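Local coordinates for maltose-binding protein MalE1 (Thermotoga maritima, PDB 6DTU) that binds malto-oligosaccharides, here held as a maltotetraose complex, and probably delivers them for uptake as the solute-binding protein of a sugar transporter, at residues K125-L130 with P249-G254; A110-Y115 with Y243-I248. All coordinates share one frame; numbering follows the deposited sequence.

Overall arrangement
Contacts 1 and 2 share their chain regions: 243-248 runs directly into 249-254, while strand 112-116 leads through a short connection to helix 127-140. Contact 2 is a buried antiparallel strand pair, its centre about 14 Å from the centre of the chain, with four backbone hydrogen bonds and mostly apolar side chains. Contact 1, its centre about 23 Å from that of the chain, is partly buried; two backbone bonds and the Pro249 ring packed on the helix start hold it to a loop, and waters and charged groups appear at its outer side. Leu113 joins them, Leu113 CD1 lying 3.8 Å from Leu130 CD1 and its CD2 against Pro249.

Contact 1. Residues K125-L130 with P249-G254; sequences KTMDEL and PDLEPG
Pro249 is the tight spot where the first turn of helix 127-140 meets the loop after strand 243-246. Pro249 CB lies 3.3 Å from Thr126 C. Pro249 CG lies 3.7 Å from Leu130 CD1, the side chains crossing at about a right angle. Met127, bent at chi2 and chi3, places CG alongside the backbone of Pro249 to Leu251 and 4.1 Å from Leu251 CD2, while Phe161 and Leu199 pack on it. Two backbone bonds flank Thr126 in a single bridge with Asp250. Met127 N gives a 3.0 Å bond to Asp250 O, in the carbonyl plane. The longer, Asp250 N to Lys125 O at 3.3 Å, comes from above the Lys125 carbonyl plane, 33° out of it. Thr126 is the N-cap: its OG1, crowded between backbone N and carbonyl carbon (chi1 68°), accepts from Glu129 N at 3.0 Å. Lys125 N adds a 2.8 Å bond to Glu129 OE1, from above the carboxylate plane.

The solvent side is looser. Lys125 NZ and Asp250 OD2 stand 5.1 Å apart, linked through a water, and a second joins Asp128 N to Leu251 O. Backbone bonds and apolar packing round Pro249 therefore carry the contact; the opposite charges probably add only a screened attraction.

Contact 2. Residues A110-Y115 with Y243-I248; sequences AIALIY and YGVAPI
Tyr243 opens its strand with CB 4.2 Å from Ile114 CG2, its hydroxyl hydrogen-bonded to Asp317. Gly244 pairs with Tyr115 through two backbone bonds, that from Gly244 N to Tyr115 O being 2.8 Å long. Tyr115 has CG in the crowded position between its backbone N and carbonyl carbon (chi1 61°), folding the ring over the glycine: Gly244 CA sits 3.9 Å from the Tyr115 ring centroid, 25° off the normal, a CH-pi contact. Val245 forms the non-hydrogen-bonded pair with Ile114 and rests CG1 3.9 Å from Ala112 CB. Its carbonyl accepts from a water that also meets Tyr115 OH at 2.5 Å, in the ring plane. Ala246 pairs with Leu113: Leu113 N approaches Ala246 O nearly along the C=O axis at 2.8 Å, and Ala246 N gives the straighter return bond to Leu113 O, N-H...O angle 162°. The strand ends at Ala246; after Pro247, Ile248 brings CG1 to 4.0 Å from Ala112 CA. The Ile111 side chain, about 6 Å from a bound glucose unit, puts this end near the sugar without touching it.

Strand 243-246 is outermost in a four-stranded sheet, beside strand 112-116; helix 316-326 packs on Ala112 and Val245, helix 155-164 on Ile111 and Ile248.

Contact 1. Residues K125-L130 with P249-G254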
ATOM      1  N   LYS A 125     -11.211   8.896  18.839  1.00 26.82           N
ATOM      2  CA  LYS A 125     -10.815   7.587  19.333  1.00 26.72           C
ATOM      3  C   LYS A 125     -11.728   6.470  18.847  1.00 26.50           C
ATOM      4  O   LYS A 125     -11.306   5.309  18.821  1.00 23.77           O
ATOM      5  CB  LYS A 125     -10.815   7.598  20.868  1.00 31.60           C
ATOM      6  CG  LYS A 125      -9.844   6.615  21.517  1.00 38.21           C
ATOM      7  CD  LYS A 125     -10.255   6.317  22.955  1.00 40.06           C
ATOM      8  CE  LYS A 125      -9.070   5.927  23.821  1.00 43.38           C
ATOM      9  NZ  LYS A 125      -8.463   4.623  23.421  1.00 40.68           N
ATOM     10  N   THR A 126     -12.964   6.790  18.469  1.00 27.08           N
ATOM     11  CA  THR A 126     -13.908   5.816  17.946  1.00 23.93           C
ATOM     12  C   THR A 126     -14.483   6.319  16.634  1.00 22.56           C
ATOM     13  O   THR A 126     -14.416   7.510  16.317  1.00 19.96           O
ATOM     14  CB  THR A 126     -15.060   5.555  18.917  1.00 23.33           C
ATOM     15  OG1 THR A 126     -15.868   6.731  19.013  1.00 25.68           O
ATOM     16  CG2 THR A 126     -14.534   5.196  20.287  1.00 28.47           C
ATOM     17  N   MET A 127     -15.017   5.374  15.854  1.00 21.65           N
ATOM     18  CA  MET A 127     -15.688   5.728  14.607  1.00 20.00           C
ATOM     19  C   MET A 127     -16.948   6.538  14.879  1.00 21.00           C
ATOM     20  O   MET A 127     -17.290   7.433  14.100  1.00 23.06           O
ATOM     21  CB  MET A 127     -15.982   4.468  13.786  1.00 22.27           C
ATOM     22  CG  MET A 127     -14.752   3.846  13.069  1.00 25.56           C
ATOM     23  SD  MET A 127     -13.923   4.944  11.874  1.00 24.65           S
ATOM     24  CE  MET A 127     -15.225   5.281  10.674  1.00 24.25           C
ATOM     25  N   ASP A 128     -17.633   6.260  15.986  1.00 21.31           N
ATOM     26  CA  ASP A 128     -18.779   7.083  16.366  1.00 21.58           C
ATOM     27  C   ASP A 128     -18.365   8.530  16.585  1.00 22.19           C
ATOM     28  O   ASP A 128     -19.061   9.459  16.154  1.00 20.65           O
ATOM     29  CB  ASP A 128     -19.468   6.525  17.615  1.00 23.40           C
ATOM     30  CG  ASP A 128     -20.309   5.288  17.320  1.00 27.50           C
ATOM     31  OD1 ASP A 128     -20.809   5.160  16.188  1.00 30.36           O
ATOM     32  OD2 ASP A 128     -20.531   4.474  18.236  1.00 34.78           O
ATOM     33  N   GLU A 129     -17.220   8.741  17.240  1.00 21.37           N
ATOM     34  CA  GLU A 129     -16.698  10.090  17.418  1.00 23.82           C
ATOM     35  C   GLU A 129     -16.249  10.683  16.088  1.00 21.81           C
ATOM     36  O   GLU A 129     -16.506  11.861  15.808  1.00 19.55           O
ATOM     37  CB  GLU A 129     -15.531  10.037  18.403  1.00 25.34           C
ATOM     38  CG  GLU A 129     -15.083  11.360  18.986  1.00 29.67           C
ATOM     39  CD  GLU A 129     -13.740  11.246  19.691  1.00 34.03           C
ATOM     40  OE1 GLU A 129     -13.358  10.112  20.058  1.00 33.10           O
ATOM     41  OE2 GLU A 129     -13.067  12.286  19.875  1.00 38.29           O
ATOM     42  N   LEU A 130     -15.605   9.876  15.240  1.00 20.52           N
ATOM     43  CA  LEU A 130     -15.193  10.380  13.936  1.00 19.24           C
ATOM     44  C   LEU A 130     -16.400  10.818  13.117  1.00 20.05           C
ATOM     45  O   LEU A 130     -16.377  11.881  12.486  1.00 17.88           O
ATOM     46  CB  LEU A 130     -14.332   9.341  13.199  1.00 20.00           C
ATOM     47  CG  LEU A 130     -13.852   9.670  11.774  1.00 19.75           C
ATOM     48  CD1 LEU A 130     -12.531   8.987  11.479  1.00 18.78           C
ATOM     49  CD2 LEU A 130     -14.868   9.269  10.695  1.00 20.01           C
ATOM     50  N   PRO A 249      -9.773   5.002  14.036  1.00 19.56           N
ATOM     51  CA  PRO A 249     -10.569   4.854  15.256  1.00 21.84           C
ATOM     52  C   PRO A 249     -11.187   3.465  15.328  1.00 21.16           C
ATOM     53  O   PRO A 249     -11.499   2.855  14.303  1.00 19.34           O
ATOM     54  CB  PRO A 249     -11.634   5.945  15.105  1.00 20.17           C
ATOM     55  CG  PRO A 249     -10.960   6.998  14.227  1.00 20.19           C
ATOM     56  CD  PRO A 249     -10.133   6.207  13.265  1.00 19.81           C
ATOM     57  N   ASP A 250     -11.308   2.944  16.556  1.00 22.45           N
ATOM     58  CA  ASP A 250     -11.898   1.628  16.754  1.00 22.43           C
ATOM     59  C   ASP A 250     -13.286   1.589  16.132  1.00 19.48           C
ATOM     60  O   ASP A 250     -14.054   2.550  16.236  1.00 21.04           O
ATOM     61  CB  ASP A 250     -12.025   1.305  18.247  1.00 22.88           C
ATOM     62  CG  ASP A 250     -10.686   1.045  18.929  1.00 29.55           C
ATOM     63  OD1 ASP A 250      -9.706   0.616  18.272  1.00 28.94           O
ATOM     64  OD2 ASP A 250     -10.616   1.288  20.153  1.00 32.22           O
ATOM     65  N   LEU A 251     -13.610   0.467  15.480  1.00 19.63           N
ATOM     66  CA  LEU A 251     -14.891   0.362  14.787  1.00 19.20           C
ATOM     67  C   LEU A 251     -16.044   0.393  15.775  1.00 17.64           C
ATOM     68  O   LEU A 251     -17.119   0.941  15.491  1.00 21.84           O
ATOM     69  CB  LEU A 251     -14.924  -0.915  13.960  1.00 19.49           C
ATOM     70  CG  LEU A 251     -13.652  -1.150  13.154  1.00 17.79           C
ATOM     71  CD1 LEU A 251     -13.811  -2.435  12.359  1.00 20.03           C
ATOM     72  CD2 LEU A 251     -13.382   0.057  12.256  1.00 17.46           C
ATOM     73  N   GLU A 252     -15.845  -0.241  16.921  1.00 18.96           N
ATOM     74  CA  GLU A 252     -16.761  -0.186  18.050  1.00 22.80           C
ATOM     75  C   GLU A 252     -15.964  -0.593  19.275  1.00 21.78           C
ATOM     76  O   GLU A 252     -14.779  -0.936  19.158  1.00 19.65           O
ATOM     77  CB  GLU A 252     -17.987  -1.100  17.838  1.00 23.76           C
ATOM     78  CG  GLU A 252     -17.707  -2.590  17.722  1.00 21.87           C
ATOM     79  CD  GLU A 252     -18.986  -3.407  17.592  1.00 26.61           C
ATOM     80  OE1 GLU A 252     -19.567  -3.444  16.488  1.00 23.37           O
ATOM     81  OE2 GLU A 252     -19.416  -4.001  18.605  1.00 30.23           O
ATOM     82  N   PRO A 253     -16.536  -0.454  20.485  1.00 24.43           N
ATOM     83  CA  PRO A 253     -15.761  -0.804  21.680  1.00 21.16           C
ATOM     84  C   PRO A 253     -15.185  -2.215  21.605  1.00 21.67           C
ATOM     85  O   PRO A 253     -15.924  -3.186  21.381  1.00 25.18           O
ATOM     86  CB  PRO A 253     -16.799  -0.664  22.800  1.00 23.80           C
ATOM     87  CG  PRO A 253     -17.659   0.453  22.300  1.00 23.14           C
ATOM     88  CD  PRO A 253     -17.842   0.125  20.854  1.00 26.44           C
ATOM     89  N   GLY A 254     -13.867  -2.329  21.750  1.00 21.17           N
ATOM     90  CA  GLY A 254     -13.180  -3.612  21.714  1.00 22.20           C
ATOM     91  C   GLY A 254     -12.936  -4.199  20.344  1.00 18.70           C
ATOM     92  O   GLY A 254     -12.532  -5.362  20.249  1.00 22.01           O
TER
HETATM   93  O   HOH W   1      -8.871   2.199  21.805  1.00 35.83           O
HETATM   94  O   HOH W   2     -17.428   3.559  17.212  1.00 26.94           O

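Contact 2. Residues A110-Y115 with Y243-I248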
ATOM      1  N   ALA A 110       1.268   0.894   6.413  1.00 10.58           N
ATOM      2  CA  ALA A 110      -0.149   0.594   6.574  1.00 10.77           C
ATOM      3  C   ALA A 110      -0.883   1.919   6.605  1.00 12.20           C
ATOM      4  O   ALA A 110      -0.335   2.931   7.055  1.00 14.64           O
ATOM      5  CB  ALA A 110      -0.416  -0.142   7.890  1.00 12.97           C
ATOM      6  N   ILE A 111      -2.127   1.904   6.115  1.00 13.05           N
ATOM      7  CA  ILE A 111      -2.934   3.121   6.194  1.00 12.23           C
ATOM      8  C   ILE A 111      -3.321   3.395   7.645  1.00 14.56           C
ATOM      9  O   ILE A 111      -3.290   2.512   8.504  1.00 13.98           O
ATOM     10  CB  ILE A 111      -4.159   3.111   5.259  1.00 14.18           C
ATOM     11  CG1 ILE A 111      -5.139   1.987   5.587  1.00 12.53           C
ATOM     12  CG2 ILE A 111      -3.701   2.943   3.802  1.00 15.47           C
ATOM     13  CD1 ILE A 111      -6.269   1.842   4.535  1.00 16.10           C
ATOM     14  N   ALA A 112      -3.642   4.658   7.918  1.00 15.13           N
ATOM     15  CA  ALA A 112      -3.944   5.150   9.253  1.00 14.79           C
ATOM     16  C   ALA A 112      -4.837   6.374   9.114  1.00 14.01           C
ATOM     17  O   ALA A 112      -5.134   6.836   8.005  1.00 14.74           O
ATOM     18  CB  ALA A 112      -2.664   5.510  10.023  1.00 15.18           C
ATOM     19  N   LEU A 113      -5.298   6.897  10.243  1.00 13.30           N
ATOM     20  CA  LEU A 113      -6.008   8.167  10.214  1.00 13.60           C
ATOM     21  C   LEU A 113      -4.979   9.282  10.125  1.00 15.05           C
ATOM     22  O   LEU A 113      -4.096   9.398  10.979  1.00 16.03           O
ATOM     23  CB  LEU A 113      -6.865   8.350  11.458  1.00 14.71           C
ATOM     24  CG  LEU A 113      -7.722   9.601  11.529  1.00 17.34           C
ATOM     25  CD1 LEU A 113      -8.912   9.465  10.611  1.00 18.34           C
ATOM     26  CD2 LEU A 113      -8.170   9.766  12.982  1.00 18.73           C
ATOM     27  N   ILE A 114      -5.054  10.067   9.057  1.00 13.38           N
ATOM     28  CA  ILE A 114      -4.263  11.277   8.903  1.00 16.07           C
ATOM     29  C   ILE A 114      -5.227  12.437   9.059  1.00 14.49           C
ATOM     30  O   ILE A 114      -6.280  12.465   8.415  1.00 14.63           O
ATOM     31  CB  ILE A 114      -3.575  11.331   7.530  1.00 13.59           C
ATOM     32  CG1 ILE A 114      -2.711  10.092   7.337  1.00 14.90           C
ATOM     33  CG2 ILE A 114      -2.710  12.601   7.424  1.00 14.89           C
ATOM     34  CD1 ILE A 114      -2.148  10.013   5.957  1.00 16.22           C
ATOM     35  N   TYR A 115      -4.910  13.366   9.948  1.00 15.84           N
ATOM     36  CA  TYR A 115      -5.870  14.414  10.254  1.00 16.40           C
ATOM     37  C   TYR A 115      -5.217  15.790  10.256  1.00 15.17           C
ATOM     38  O   TYR A 115      -4.035  15.940  10.577  1.00 16.76           O
ATOM     39  CB  TYR A 115      -6.608  14.125  11.581  1.00 16.06           C
ATOM     40  CG  TYR A 115      -5.673  14.051  12.783  1.00 17.34           C
ATOM     41  CD1 TYR A 115      -5.527  15.142  13.634  1.00 19.83           C
ATOM     42  CD2 TYR A 115      -4.910  12.905  13.039  1.00 16.92           C
ATOM     43  CE1 TYR A 115      -4.666  15.092  14.723  1.00 20.74           C
ATOM     44  CE2 TYR A 115      -4.049  12.837  14.137  1.00 20.96           C
ATOM     45  CZ  TYR A 115      -3.936  13.945  14.977  1.00 21.29           C
ATOM     46  OH  TYR A 115      -3.078  13.915  16.067  1.00 24.95           O
ATOM     47  N   TYR A 243      -0.527  18.309   9.976  1.00 17.75           N
ATOM     48  CA  TYR A 243      -1.211  17.030  10.084  1.00 16.57           C
ATOM     49  C   TYR A 243      -0.678  16.207  11.255  1.00 16.09           C
ATOM     50  O   TYR A 243       0.451  16.385  11.727  1.00 18.46           O
ATOM     51  CB  TYR A 243      -1.023  16.217   8.794  1.00 20.22           C
ATOM     52  CG  TYR A 243       0.417  15.813   8.628  1.00 18.23           C
ATOM     53  CD1 TYR A 243       0.874  14.596   9.104  1.00 17.46           C
ATOM     54  CD2 TYR A 243       1.330  16.679   8.056  1.00 21.18           C
ATOM     55  CE1 TYR A 243       2.208  14.248   9.003  1.00 20.54           C
ATOM     56  CE2 TYR A 243       2.650  16.338   7.934  1.00 21.42           C
ATOM     57  CZ  TYR A 243       3.088  15.121   8.410  1.00 26.27           C
ATOM     58  OH  TYR A 243       4.422  14.798   8.298  1.00 24.09           O
ATOM     59  N   GLY A 244      -1.520  15.270  11.706  1.00 18.32           N
ATOM     60  CA  GLY A 244      -1.098  14.221  12.608  1.00 14.77           C
ATOM     61  C   GLY A 244      -1.438  12.857  12.023  1.00 17.33           C
ATOM     62  O   GLY A 244      -2.181  12.746  11.040  1.00 17.86           O
ATOM     63  N   VAL A 245      -0.845  11.820  12.615  1.00 17.03           N
ATOM     64  CA  VAL A 245      -1.104  10.431  12.242  1.00 15.12           C
ATOM     65  C   VAL A 245      -1.525   9.666  13.492  1.00 18.68           C
ATOM     66  O   VAL A 245      -0.864   9.754  14.530  1.00 19.91           O
ATOM     67  CB  VAL A 245       0.123   9.767  11.588  1.00 18.77           C
ATOM     68  CG1 VAL A 245      -0.212   8.322  11.183  1.00 16.30           C
ATOM     69  CG2 VAL A 245       0.619  10.585  10.391  1.00 16.31           C
ATOM     70  N   ALA A 246      -2.615   8.913  13.390  1.00 18.73           N
ATOM     71  CA  ALA A 246      -3.144   8.127  14.493  1.00 19.73           C
ATOM     72  C   ALA A 246      -3.726   6.839  13.936  1.00 16.37           C
ATOM     73  O   ALA A 246      -4.068   6.770  12.751  1.00 17.62           O
ATOM     74  CB  ALA A 246      -4.243   8.915  15.222  1.00 19.32           C
ATOM     75  N   PRO A 247      -3.843   5.797  14.752  1.00 16.16           N
ATOM     76  CA  PRO A 247      -4.564   4.611  14.284  1.00 18.27           C
ATOM     77  C   PRO A 247      -5.988   4.962  13.874  1.00 15.79           C
ATOM     78  O   PRO A 247      -6.591   5.912  14.383  1.00 20.60           O
ATOM     79  CB  PRO A 247      -4.543   3.677  15.498  1.00 20.83           C
ATOM     80  CG  PRO A 247      -3.361   4.123  16.286  1.00 25.25           C
ATOM     81  CD  PRO A 247      -3.261   5.599  16.094  1.00 18.74           C
ATOM     82  N   ILE A 248      -6.515   4.187  12.930  1.00 17.63           N
ATOM     83  CA  ILE A 248      -7.917   4.358  12.551  1.00 17.31           C
ATOM     84  C   ILE A 248      -8.763   4.170  13.797  1.00 16.77           C
ATOM     85  O   ILE A 248      -8.455   3.286  14.625  1.00 19.83           O
ATOM     86  CB  ILE A 248      -8.310   3.356  11.459  1.00 19.19           C
ATOM     87  CG1 ILE A 248      -7.435   3.559  10.216  1.00 18.40           C
ATOM     88  CG2 ILE A 248      -9.811   3.450  11.124  1.00 20.91           C
ATOM     89  CD1 ILE A 248      -7.533   2.409   9.209  1.00 21.17           C
TER
HETATM   90  O   HOH W   3      -2.138  11.700  16.610  1.00 31.25           O